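Local coordinates for protein transcriptional regulator (Saccharomonospora viridis, PDB 4KWA) that probably acts as a TetR-family transcriptional repressor, binding DNA through an N-terminal helix-turn-helix domain and holding a choline ion in its C-terminal domain, at residues Thr153-Ser156 with Ala157-Gly161; Asp50-Leu53 with Glu54-Arg58; Glu11-Trp14 with Arg15-Arg19; His23-Ile27 with His28-Ser32; Asp184-Glu187 with His188-Glu192. One frame throughout, in Å; residues are numbered along the deposited sequence.

Contacts 3, 4 and 2 follow one another along the chain and lie together in the N-terminal, DNA-binding part. Contact 3 is on helix 2-20, contact 4 at the start of helix 27-34, and contact 2 on helix 48-71. Their centres are 10 to 15 Å apart, and Ala13, Leu16, Ile30 and Ile51 join them in one apolar core. Contacts 1 and 5 come later, on helices 148-168 and 175-190 of the C-terminal domain, with centres 14 Å apart. Phe185 packs on Leu155 and Leu158. Contact 1, holding Asp160 of the choline site, is about 33 Å between centres from contact 4 in the predicted helix-turn-helix. Trp14 and Leu56 side chains are about 9 Å from the choline.

Contact 1 (Thr153-Ser156 with Ala157-Gly161); sequences TRLS and ALIDG
Ser156 and Asp160 meet through the main chain and through a water. Asp160 N donates to Ser156 O at 3.1 Å, and this bond is almost straight, 169° at the hydrogen. One residue earlier, Ile159 N donates to Leu155 O at 2.9 Å. Ala157 N to Thr153 O and Leu158 N to Arg154 O complete the regular i to i+4 bonding of this part of helix 148-168.

The water gives Ser156 O a second donor, at 2.9 Å. It also donates weakly to Asp160 OD1, 3.3 Å away. The Asp160 carboxyl carbon sits beside its own backbone N (chi1 -74°). The carboxylate therefore stays close enough to Ser156 O for one water to span the two.

The apolar part is carried by Leu155 and Ile159, whose side chains cross at a slant. The tip atom Ile159 CD1 lies 3.9 Å from Leu155 CG. Ile159 CG1 rests against Leu155 O at 3.2 Å. Helix 113-139 covers this side with Ile130 on Leu155 and Trp126 on Ile159.

Other side chains turn to the second subunit. Thr153 OG1 bonds to Lys170 and Arg154 NE to His181 of that subunit, while Leu158 packs on its Ala157. This is the helix-bundle dimer interface known from TetR regulators.

Asp160 touches the bound choline, and Gln88 and Trp99 also belong to the choline pocket. An anionic Asp160 would suit the cationic ligand. The water links two acceptors, Ser156 O and Asp160 OD1, but its weak bond to OD1 would do little to fix the rotation of the carboxylate.

Contact 2 (Asp50-Leu53 with Glu54-Arg58); sequences DILL and EALRR
Leu53 and Arg57 lie side by side on helix 48-71 and point the same way. Arg57 NH1 is 3.6 Å from Leu53 CG, and the approach to the guanidinium is oblique. The Arg57 chain starts extended and bends at chi3 (-42°). That bend brings the guanidinium back along the helix to Leu53 and Glu54.

Glu54 lies at the edge of the guanidinium, in its plane. Arg57 grips it in a side-on, two-nitrogen salt bridge. NE bonds to Glu54 OE1 at 3.1 Å, and NH1 bonds to Glu54 OE2 at 3.1 Å. Both bonds are nearly straight. The nitrogens meet the oxygens from above the carboxylate plane, so the two flat groups are not coplanar. Glu54 CG also rests against Asp50 O at 3.3 Å.

Leu52 and Leu56 slant across each other in another direction. Leu56 CD1 lies 4.0 Å from Leu52 CG. Leu56 N donates to Leu52 O at 2.9 Å, one of four i to i+4 backbone bonds here. Leu56 packs on Trp14 of helix 2-20 and on Val101 and Trp102 of helix 94-109. Helix 48-71 so links the DNA-binding part to the C-terminal domain, as in other TetR proteins.

Asp50 OD2 and Glu54 OE2 are 5.1 Å apart and would carry like charges. The twofold grip of Arg57 would offset that repulsion and probably keeps Glu54 ionised.

Contact 3 (Glu11-Trp14 with Arg15-Arg19); sequences ETAW and RLIAR. With EDO (1,2-ethanediol), chain D.
The Arg15 guanidinium reaches back obliquely toward Thr12, with NH2 3.8 Å from Thr12 OG1. Both residues lie on helix 2-20, the first helix of the TetR-type DNA-binding domain. A water and an ethanediol molecule lie at the edge of the guanidinium, near its plane. Arg15 NE donates to ethanediol O1 at 3.0 Å, and NH2 donates to the water at 2.7 Å. The ethanediol probably comes from the crystallisation liquor. The chain of Arg15 is extended as far as CD and turns at chi3 (49°), which sets NE toward the diol. The second guanidinium, that of Arg19, is covered on one face by Arg15 CG, 3.7 Å above the plane and over its centre.

The indole of Trp14 leaves the helix on another side. It packs on Ala55 and Leu56 of helix 48-71 and on Val101 of helix 94-109. Thr12 OG1 has its strongest bond to Arg8 O, one turn back.

Thr12 and Leu16 run alongside each other, with Thr12 CG2 4.1 Å from Leu16 CD1. Leu16 and Ala13 face Ile30 of helix 27-34. The backbone bonds follow the i to i+4 pattern, but that of Arg15 N to Glu11 O is weak. Ile17 N donates to Ala13 O at 2.8 Å. The same oxygen is also crowded by Ile17 CG1, at 3.0 Å.

Contact 4 (His23-Ile27 with His28-Ser32); sequences HNVRI and HDIAS
The predicted helix-turn-helix, residues 26-45, begins where Asp29 reaches back to Arg26, the N-cap residue of helix 27-34. Asp29 OD2 accepts the backbone N-H of Arg26 at 2.8 Å, nearly straight (168° at the hydrogen). Asp29 CG lies beside its own backbone N (chi1 -67°), which turns the carboxylate back toward Arg26 N. The donor comes on the anti side of OD2, somewhat out of plane. This is the N3 half of a capping box, as the Arg26 side chain has no acceptor. Its carbonyl serves instead: Asp29 N donates to Arg26 O at 3.0 Å, from above the carbonyl plane.

A water accepts from Arg26 NH2 at 3.0 Å and donates to Asp29 OD2. Asp29 OD1 lies over one face of the His28 ring, 3.4 Å above the plane and offset toward the rim.

Below the cap, Val25 and Ile30 cross at about a right angle, with Val25 CG1 4.1 Å from Ile30 CD1. Both pack on Leu16 of helix 2-20.

The carboxylate sits at the positive end of the helix dipole, and the Arg26 guanidinium reaches it through the water. Both would probably favour its negative charge; the bond from Arg26 N ties the carboxylate to the first turn.

Contact 5 (Asp184-Glu187 with His188-Glu192); sequences DFIE and HNIVE
Asn189 CB lies over one face of the Phe185 ring. It is 4.0 Å from the ring centroid and 19° off the normal, a CH-pi contact. Ile190 CD1 meets the same ring obliquely, 3.9 Å from Phe185 CE2. It also touches Ile186 CG1 at 4.1 Å, so the Ile190 tip lies against both residues. Ile186 CG2 in turn meets Val191 CG2 at 4.0 Å. Glu187 and Val191 run side by side, pointing the same way. The ring of His188 turns one face to Glu187 CB.

The backbone sets these side chains in place. Asn189 N donates to Phe185 O at 2.8 Å, the usual i to i+4 spacing. Ile186 O then takes two donors. Ile190 N bonds to it at 3.1 Å, and Val191 N, one residue further, at 2.9 Å. The second is the straighter bond, 165° at the hydrogen. This i to i+5 bond marks a wider, pi-type turn late in helix 175-190, the last helix of the TetR C-terminal domain. It brings Val191 back over Ile186.

The torsion about CA-CB of Phe185 (chi1 178°) swings its ring away from its own N and beside its carbonyl. There it can take Asn189 on its face.

Further out, Leu151, Leu155 and Leu158 of helix 148-168 pack on Phe185. Glu187 OE2 forms a salt bridge with Arg78. Arg154 of the second subunit packs on Asp184 and Phe185, and Asn189 meets its counterpart Asn189 of that subunit.

Contact 1 (Thr153-Ser156 with Ala157-Gly161)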
# COMPACT_ATOMS: atom_id res chain seq x y z
N THR A 153 1.39 14.50 -5.50
CA THR A 153 1.57 13.74 -4.22
C THR A 153 0.28 13.22 -3.72
O THR A 153 0.14 12.01 -3.41
CB THR A 153 2.25 14.60 -3.16
OG1 THR A 153 3.65 14.67 -3.48
CG2 THR A 153 2.18 13.96 -1.79
N ARG A 154 -0.70 14.10 -3.66
CA ARG A 154 -2.04 13.66 -3.24
C ARG A 154 -2.69 12.68 -4.14
O ARG A 154 -3.23 11.68 -3.65
CB ARG A 154 -2.93 14.86 -3.01
CG ARG A 154 -4.27 14.67 -2.39
CD ARG A 154 -4.94 15.92 -1.80
NE ARG A 154 -4.17 16.51 -0.70
CZ ARG A 154 -4.40 17.64 -0.06
NH1 ARG A 154 -3.56 18.00 0.96
NH2 ARG A 154 -5.43 18.40 -0.40
N LEU A 155 -2.69 12.94 -5.47
CA LEU A 155 -3.35 12.01 -6.39
C LEU A 155 -2.72 10.65 -6.34
O LEU A 155 -3.47 9.62 -6.27
CB LEU A 155 -3.43 12.60 -7.81
CG LEU A 155 -4.12 11.73 -8.81
CD1 LEU A 155 -5.55 11.35 -8.38
CD2 LEU A 155 -4.06 12.44 -10.15
N SER A 156 -1.42 10.56 -6.36
CA SER A 156 -0.71 9.30 -6.30
C SER A 156 -0.95 8.49 -5.06
O SER A 156 -1.17 7.26 -5.13
CB SER A 156 0.80 9.46 -6.50
OG SER A 156 1.37 10.35 -5.64
N ALA A 157 -0.96 9.21 -3.95
CA ALA A 157 -1.29 8.62 -2.66
C ALA A 157 -2.72 8.08 -2.62
O ALA A 157 -2.93 6.89 -2.14
CB ALA A 157 -1.00 9.56 -1.51
N LEU A 158 -3.68 8.87 -3.13
CA LEU A 158 -5.10 8.50 -3.14
C LEU A 158 -5.27 7.22 -3.96
O LEU A 158 -5.92 6.26 -3.58
CB LEU A 158 -5.92 9.65 -3.67
CG LEU A 158 -7.44 9.42 -3.75
CD1 LEU A 158 -8.03 9.03 -2.40
CD2 LEU A 158 -8.17 10.64 -4.26
N ILE A 159 -4.62 7.22 -5.11
CA ILE A 159 -4.69 6.07 -5.96
C ILE A 159 -4.22 4.83 -5.29
O ILE A 159 -4.88 3.78 -5.38
CB ILE A 159 -3.94 6.30 -7.28
CG1 ILE A 159 -4.68 7.31 -8.16
CG2 ILE A 159 -3.65 4.93 -7.94
CD1 ILE A 159 -3.87 7.85 -9.31
N ASP A 160 -3.02 4.86 -4.72
CA ASP A 160 -2.46 3.66 -4.00
C ASP A 160 -3.37 3.16 -2.83
O ASP A 160 -3.64 1.99 -2.68
CB ASP A 160 -1.07 4.00 -3.49
CG ASP A 160 -0.05 4.04 -4.57
OD1 ASP A 160 -0.29 3.51 -5.65
OD2 ASP A 160 0.99 4.55 -4.33
N GLY A 161 -3.89 4.09 -2.04
CA GLY A 161 -4.79 3.77 -0.99
C GLY A 161 -6.09 3.10 -1.41
O GLY A 161 -6.60 2.17 -0.76
O HOH W 1 -0.15 6.21 -7.60

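Contact 2 (Asp50-Leu53 with Glu54-Arg58)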
# COMPACT_ATOMS: atom_id res chain seq x y z
N ASP A 50 16.96 -11.90 -8.08
CA ASP A 50 17.22 -11.40 -9.42
C ASP A 50 16.07 -11.61 -10.35
O ASP A 50 15.85 -10.75 -11.22
CB ASP A 50 18.44 -12.01 -10.08
CG ASP A 50 19.67 -11.25 -9.76
OD1 ASP A 50 19.95 -11.04 -8.55
OD2 ASP A 50 20.33 -10.82 -10.72
N ILE A 51 15.35 -12.73 -10.22
CA ILE A 51 14.14 -12.93 -11.06
C ILE A 51 13.12 -11.78 -10.76
O ILE A 51 12.55 -11.20 -11.69
CB ILE A 51 13.47 -14.29 -10.85
CG1 ILE A 51 14.49 -15.39 -11.14
CG2 ILE A 51 12.21 -14.41 -11.76
CD1 ILE A 51 13.92 -16.77 -10.94
N LEU A 52 12.93 -11.43 -9.49
CA LEU A 52 11.98 -10.36 -9.12
C LEU A 52 12.45 -9.01 -9.72
O LEU A 52 11.68 -8.31 -10.40
CB LEU A 52 11.85 -10.22 -7.62
CG LEU A 52 10.92 -9.15 -7.00
CD1 LEU A 52 9.54 -9.27 -7.57
CD2 LEU A 52 10.86 -9.17 -5.50
N LEU A 53 13.75 -8.72 -9.54
CA LEU A 53 14.24 -7.43 -10.00
C LEU A 53 14.06 -7.32 -11.54
O LEU A 53 13.61 -6.28 -12.06
CB LEU A 53 15.71 -7.27 -9.59
CG LEU A 53 16.40 -6.03 -10.07
CD1 LEU A 53 15.85 -4.89 -9.27
CD2 LEU A 53 17.92 -6.25 -9.87
N GLU A 54 14.44 -8.36 -12.26
CA GLU A 54 14.40 -8.26 -13.74
C GLU A 54 12.99 -8.32 -14.30
O GLU A 54 12.64 -7.69 -15.36
CB GLU A 54 15.31 -9.33 -14.35
CG GLU A 54 16.80 -9.15 -13.99
CD GLU A 54 17.38 -7.78 -14.43
OE1 GLU A 54 16.85 -7.22 -15.42
OE2 GLU A 54 18.38 -7.28 -13.81
N ALA A 55 12.12 -9.01 -13.54
CA ALA A 55 10.69 -9.08 -13.92
C ALA A 55 10.05 -7.70 -13.69
O ALA A 55 9.25 -7.22 -14.54
CB ALA A 55 9.93 -10.14 -13.04
N LEU A 56 10.48 -7.03 -12.66
CA LEU A 56 9.91 -5.69 -12.36
C LEU A 56 10.41 -4.73 -13.47
O LEU A 56 9.65 -3.90 -13.97
CB LEU A 56 10.43 -5.17 -11.04
CG LEU A 56 9.93 -5.91 -9.82
CD1 LEU A 56 10.70 -5.49 -8.60
CD2 LEU A 56 8.47 -5.60 -9.62
N ARG A 57 11.67 -4.82 -13.81
CA ARG A 57 12.19 -3.92 -14.82
C ARG A 57 11.45 -4.09 -16.13
O ARG A 57 11.04 -3.10 -16.79
CB ARG A 57 13.67 -4.17 -15.04
CG ARG A 57 14.42 -3.04 -15.75
CD ARG A 57 15.86 -3.41 -16.08
NE ARG A 57 16.55 -4.14 -14.99
CZ ARG A 57 17.04 -3.58 -13.89
NH1 ARG A 57 17.71 -4.33 -13.02
NH2 ARG A 57 16.94 -2.28 -13.72
N ARG A 58 11.21 -5.35 -16.51
CA ARG A 58 10.48 -5.62 -17.75
C ARG A 58 9.05 -5.10 -17.68
O ARG A 58 8.50 -4.51 -18.63
CB ARG A 58 10.48 -7.15 -18.10
CG ARG A 58 9.80 -7.43 -19.45
CD ARG A 58 9.76 -8.96 -19.71
NE ARG A 58 8.75 -9.29 -20.71
CZ ARG A 58 7.48 -9.62 -20.46
NH1 ARG A 58 7.01 -9.69 -19.20
NH2 ARG A 58 6.67 -9.88 -21.50

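Contact 3 (Glu11-Trp14 with Arg15-Arg19)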
# COMPACT_ATOMS: atom_id res chain seq x y z
N GLU A 11 8.21 -13.53 -17.95
CA GLU A 11 6.74 -13.43 -18.09
C GLU A 11 6.01 -14.40 -17.20
O GLU A 11 5.04 -14.03 -16.51
CB GLU A 11 6.35 -13.66 -19.53
CG GLU A 11 4.92 -13.23 -19.78
CD GLU A 11 4.64 -12.99 -21.27
OE1 GLU A 11 5.58 -13.15 -22.09
OE2 GLU A 11 3.50 -12.58 -21.62
N THR A 12 6.51 -15.62 -17.16
CA THR A 12 5.97 -16.69 -16.31
C THR A 12 6.16 -16.32 -14.82
O THR A 12 5.17 -16.37 -14.03
CB THR A 12 6.57 -18.07 -16.70
OG1 THR A 12 6.22 -18.39 -18.05
CG2 THR A 12 6.08 -19.13 -15.82
N ALA A 13 7.40 -15.95 -14.43
CA ALA A 13 7.66 -15.52 -13.03
C ALA A 13 6.78 -14.40 -12.56
O ALA A 13 6.26 -14.46 -11.43
CB ALA A 13 9.13 -15.20 -12.80
N TRP A 14 6.53 -13.37 -13.41
CA TRP A 14 5.66 -12.25 -13.04
C TRP A 14 4.26 -12.65 -12.65
O TRP A 14 3.75 -12.30 -11.57
CB TRP A 14 5.55 -11.24 -14.20
CG TRP A 14 4.72 -10.00 -13.87
CD1 TRP A 14 3.38 -9.73 -14.19
CD2 TRP A 14 5.21 -8.84 -13.17
NE1 TRP A 14 3.04 -8.48 -13.67
CE2 TRP A 14 4.15 -7.92 -13.08
CE3 TRP A 14 6.44 -8.52 -12.61
CZ2 TRP A 14 4.29 -6.66 -12.44
CZ3 TRP A 14 6.59 -7.26 -11.98
CH2 TRP A 14 5.50 -6.34 -11.92
N ARG A 15 3.69 -13.51 -13.48
CA ARG A 15 2.36 -14.04 -13.28
C ARG A 15 2.23 -14.93 -12.02
O ARG A 15 1.31 -14.74 -11.20
CB ARG A 15 1.90 -14.74 -14.56
CG ARG A 15 0.46 -15.26 -14.51
CD ARG A 15 0.01 -15.93 -15.76
NE ARG A 15 0.90 -16.94 -16.32
CZ ARG A 15 1.72 -16.64 -17.31
NH1 ARG A 15 1.76 -15.38 -17.74
NH2 ARG A 15 2.54 -17.51 -17.79
N LEU A 16 3.24 -15.78 -11.81
CA LEU A 16 3.28 -16.62 -10.63
C LEU A 16 3.45 -15.80 -9.34
O LEU A 16 2.77 -16.04 -8.33
CB LEU A 16 4.34 -17.69 -10.80
CG LEU A 16 4.19 -18.76 -11.89
CD1 LEU A 16 5.36 -19.76 -11.88
CD2 LEU A 16 2.84 -19.45 -11.63
N ILE A 17 4.31 -14.81 -9.41
CA ILE A 17 4.58 -13.94 -8.27
C ILE A 17 3.28 -13.15 -7.94
O ILE A 17 2.90 -13.00 -6.80
CB ILE A 17 5.75 -12.99 -8.61
CG1 ILE A 17 7.08 -13.76 -8.60
CG2 ILE A 17 5.82 -11.83 -7.59
CD1 ILE A 17 8.25 -13.08 -9.24
N ALA A 18 2.60 -12.66 -8.96
CA ALA A 18 1.32 -11.94 -8.78
C ALA A 18 0.25 -12.77 -8.14
O ALA A 18 -0.43 -12.37 -7.18
CB ALA A 18 0.85 -11.45 -10.13
N ARG A 19 0.08 -13.99 -8.65
CA ARG A 19 -1.05 -14.79 -8.18
C ARG A 19 -0.81 -15.67 -6.97
O ARG A 19 -1.76 -16.04 -6.27
CB ARG A 19 -1.52 -15.61 -9.38
CG ARG A 19 -1.82 -14.66 -10.50
CD ARG A 19 -2.50 -15.29 -11.67
NE ARG A 19 -2.66 -14.29 -12.69
CZ ARG A 19 -3.18 -14.53 -13.90
NH1 ARG A 19 -3.25 -13.57 -14.80
NH2 ARG A 19 -3.59 -15.74 -14.22
C1 EDO D . -0.74 -19.01 -13.83
O1 EDO D . 0.41 -19.41 -14.76
C2 EDO D . -0.35 -18.39 -12.48
O2 EDO D . -0.74 -19.00 -11.19
O HOH W 2 4.04 -16.35 -19.70

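Contact 4 (His23-Ile27 with His28-Ser32)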
# COMPACT_ATOMS: atom_id res chain seq x y z
N HIS A 23 7.27 -15.14 -2.30
CA HIS A 23 7.94 -16.16 -1.40
C HIS A 23 7.39 -17.59 -1.51
O HIS A 23 7.99 -18.56 -0.97
CB HIS A 23 7.96 -15.65 0.03
CG HIS A 23 8.81 -14.39 0.19
ND1 HIS A 23 10.19 -14.42 0.24
CD2 HIS A 23 8.45 -13.08 0.31
CE1 HIS A 23 10.65 -13.17 0.38
NE2 HIS A 23 9.61 -12.35 0.46
N ASN A 24 6.25 -17.72 -2.16
CA ASN A 24 5.60 -18.99 -2.40
C ASN A 24 5.91 -19.51 -3.76
O ASN A 24 5.46 -20.57 -4.09
CB ASN A 24 4.09 -18.88 -2.23
CG ASN A 24 3.73 -18.38 -0.86
OD1 ASN A 24 4.27 -18.87 0.10
ND2 ASN A 24 2.88 -17.38 -0.77
N VAL A 25 6.58 -18.74 -4.59
CA VAL A 25 6.98 -19.26 -5.87
C VAL A 25 8.37 -19.89 -5.84
O VAL A 25 9.35 -19.22 -5.55
CB VAL A 25 7.04 -18.15 -6.88
CG1 VAL A 25 7.68 -18.64 -8.16
CG2 VAL A 25 5.67 -17.62 -7.18
N ARG A 26 8.47 -21.17 -6.19
CA ARG A 26 9.71 -21.83 -6.22
C ARG A 26 10.22 -21.88 -7.65
O ARG A 26 9.44 -21.84 -8.60
CB ARG A 26 9.58 -23.25 -5.58
CG ARG A 26 9.38 -23.11 -4.08
CD ARG A 26 8.88 -24.32 -3.34
NE ARG A 26 8.73 -23.97 -1.93
CZ ARG A 26 7.63 -23.40 -1.39
NH1 ARG A 26 7.62 -23.14 -0.09
NH2 ARG A 26 6.54 -23.09 -2.12
N ILE A 27 11.50 -22.08 -7.81
CA ILE A 27 12.08 -22.15 -9.15
C ILE A 27 11.47 -23.30 -10.00
O ILE A 27 11.22 -23.14 -11.20
CB ILE A 27 13.60 -22.32 -9.12
CG1 ILE A 27 14.25 -21.10 -8.38
CG2 ILE A 27 14.20 -22.47 -10.54
CD1 ILE A 27 13.78 -19.73 -8.83
N HIS A 28 11.18 -24.43 -9.38
CA HIS A 28 10.63 -25.55 -10.16
C HIS A 28 9.20 -25.23 -10.63
O HIS A 28 8.73 -25.84 -11.53
CB HIS A 28 10.64 -26.86 -9.40
CG HIS A 28 9.45 -27.07 -8.52
ND1 HIS A 28 9.40 -26.64 -7.20
CD2 HIS A 28 8.25 -27.66 -8.76
CE1 HIS A 28 8.23 -26.95 -6.68
NE2 HIS A 28 7.51 -27.56 -7.60
N ASP A 29 8.51 -24.29 -9.97
CA ASP A 29 7.14 -23.89 -10.42
C ASP A 29 7.31 -23.20 -11.77
O ASP A 29 6.49 -23.37 -12.70
CB ASP A 29 6.52 -22.91 -9.44
CG ASP A 29 6.23 -23.53 -8.12
OD1 ASP A 29 5.73 -24.66 -8.14
OD2 ASP A 29 6.39 -22.84 -7.06
N ILE A 30 8.32 -22.35 -11.86
CA ILE A 30 8.61 -21.70 -13.14
C ILE A 30 9.05 -22.68 -14.21
O ILE A 30 8.50 -22.72 -15.33
CB ILE A 30 9.65 -20.60 -12.97
CG1 ILE A 30 9.17 -19.62 -11.97
CG2 ILE A 30 9.87 -19.81 -14.24
CD1 ILE A 30 10.23 -18.72 -11.34
N ALA A 31 9.95 -23.59 -13.84
CA ALA A 31 10.51 -24.57 -14.78
C ALA A 31 9.42 -25.52 -15.28
O ALA A 31 9.40 -25.83 -16.48
CB ALA A 31 11.63 -25.31 -14.14
N SER A 32 8.49 -25.92 -14.40
CA SER A 32 7.37 -26.81 -14.78
C SER A 32 6.42 -26.16 -15.77
O SER A 32 5.87 -26.79 -16.70
CB SER A 32 6.52 -27.17 -13.55
OG SER A 32 7.21 -28.14 -12.82
O HOH W 3 5.34 -24.18 -4.68

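Contact 5 (Asp184-Glu187 with His188-Glu192)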
# COMPACT_ATOMS: atom_id res chain seq x y z
N ASP A 184 -14.51 11.78 -9.20
CA ASP A 184 -15.06 12.84 -8.32
C ASP A 184 -13.96 13.77 -7.82
O ASP A 184 -14.13 14.95 -7.73
CB ASP A 184 -15.87 12.25 -7.18
CG ASP A 184 -17.23 11.69 -7.66
OD1 ASP A 184 -17.60 11.99 -8.83
OD2 ASP A 184 -17.95 10.99 -6.88
N PHE A 185 -12.83 13.21 -7.45
CA PHE A 185 -11.72 14.01 -6.94
C PHE A 185 -11.27 14.91 -8.11
O PHE A 185 -10.95 16.05 -7.89
CB PHE A 185 -10.56 13.06 -6.54
CG PHE A 185 -9.31 13.79 -6.04
CD1 PHE A 185 -9.26 14.34 -4.78
CD2 PHE A 185 -8.23 13.93 -6.83
CE1 PHE A 185 -8.17 15.07 -4.35
CE2 PHE A 185 -7.10 14.68 -6.40
CZ PHE A 185 -7.09 15.18 -5.16
N ILE A 186 -11.06 14.36 -9.30
CA ILE A 186 -10.60 15.18 -10.43
C ILE A 186 -11.62 16.30 -10.69
O ILE A 186 -11.32 17.48 -10.72
CB ILE A 186 -10.43 14.33 -11.70
CG1 ILE A 186 -9.23 13.39 -11.53
CG2 ILE A 186 -10.31 15.20 -12.96
CD1 ILE A 186 -9.13 12.33 -12.60
N GLU A 187 -12.87 15.91 -10.87
CA GLU A 187 -13.87 16.93 -11.18
C GLU A 187 -14.01 18.02 -10.09
O GLU A 187 -14.32 19.15 -10.45
CB GLU A 187 -15.24 16.28 -11.56
CG GLU A 187 -15.21 15.41 -12.82
CD GLU A 187 -14.64 16.12 -14.06
OE1 GLU A 187 -15.15 17.23 -14.37
OE2 GLU A 187 -13.72 15.56 -14.73
N HIS A 188 -13.84 17.73 -8.81
CA HIS A 188 -14.04 18.75 -7.76
C HIS A 188 -12.80 19.36 -7.12
O HIS A 188 -12.89 20.38 -6.45
CB HIS A 188 -14.95 18.17 -6.68
CG HIS A 188 -16.26 17.70 -7.23
ND1 HIS A 188 -16.76 16.44 -6.99
CD2 HIS A 188 -17.10 18.28 -8.13
CE1 HIS A 188 -17.89 16.29 -7.65
NE2 HIS A 188 -18.12 17.39 -8.35
N ASN A 189 -11.66 18.70 -7.27
CA ASN A 189 -10.42 19.22 -6.69
C ASN A 189 -9.43 19.71 -7.66
O ASN A 189 -8.50 20.43 -7.27
CB ASN A 189 -9.72 18.19 -5.81
CG ASN A 189 -10.45 17.95 -4.51
OD1 ASN A 189 -11.48 17.31 -4.48
ND2 ASN A 189 -9.88 18.45 -3.45
N ILE A 190 -9.53 19.23 -8.90
CA ILE A 190 -8.58 19.58 -9.96
C ILE A 190 -9.18 20.50 -11.01
O ILE A 190 -8.60 21.51 -11.35
CB ILE A 190 -7.95 18.35 -10.60
CG1 ILE A 190 -7.39 17.40 -9.52
CG2 ILE A 190 -6.86 18.71 -11.58
CD1 ILE A 190 -6.67 16.19 -10.01
N VAL A 191 -10.35 20.14 -11.53
CA VAL A 191 -10.98 20.91 -12.59
C VAL A 191 -11.45 22.29 -12.12
O VAL A 191 -12.05 22.42 -11.03
CB VAL A 191 -12.13 20.10 -13.24
CG1 VAL A 191 -13.01 20.95 -14.21
CG2 VAL A 191 -11.59 18.89 -13.93
N GLU A 192 -11.18 23.28 -12.97
CA GLU A 192 -11.48 24.71 -12.78
C GLU A 192 -12.99 25.00 -12.79
O GLU A 192 -13.65 24.78 -13.80
CB GLU A 192 -10.75 25.52 -13.91
CG GLU A 192 -10.84 27.05 -13.90
CD GLU A 192 -10.43 27.68 -12.58
OE1 GLU A 192 -9.45 28.41 -12.56
OE2 GLU A 192 -11.03 27.40 -11.56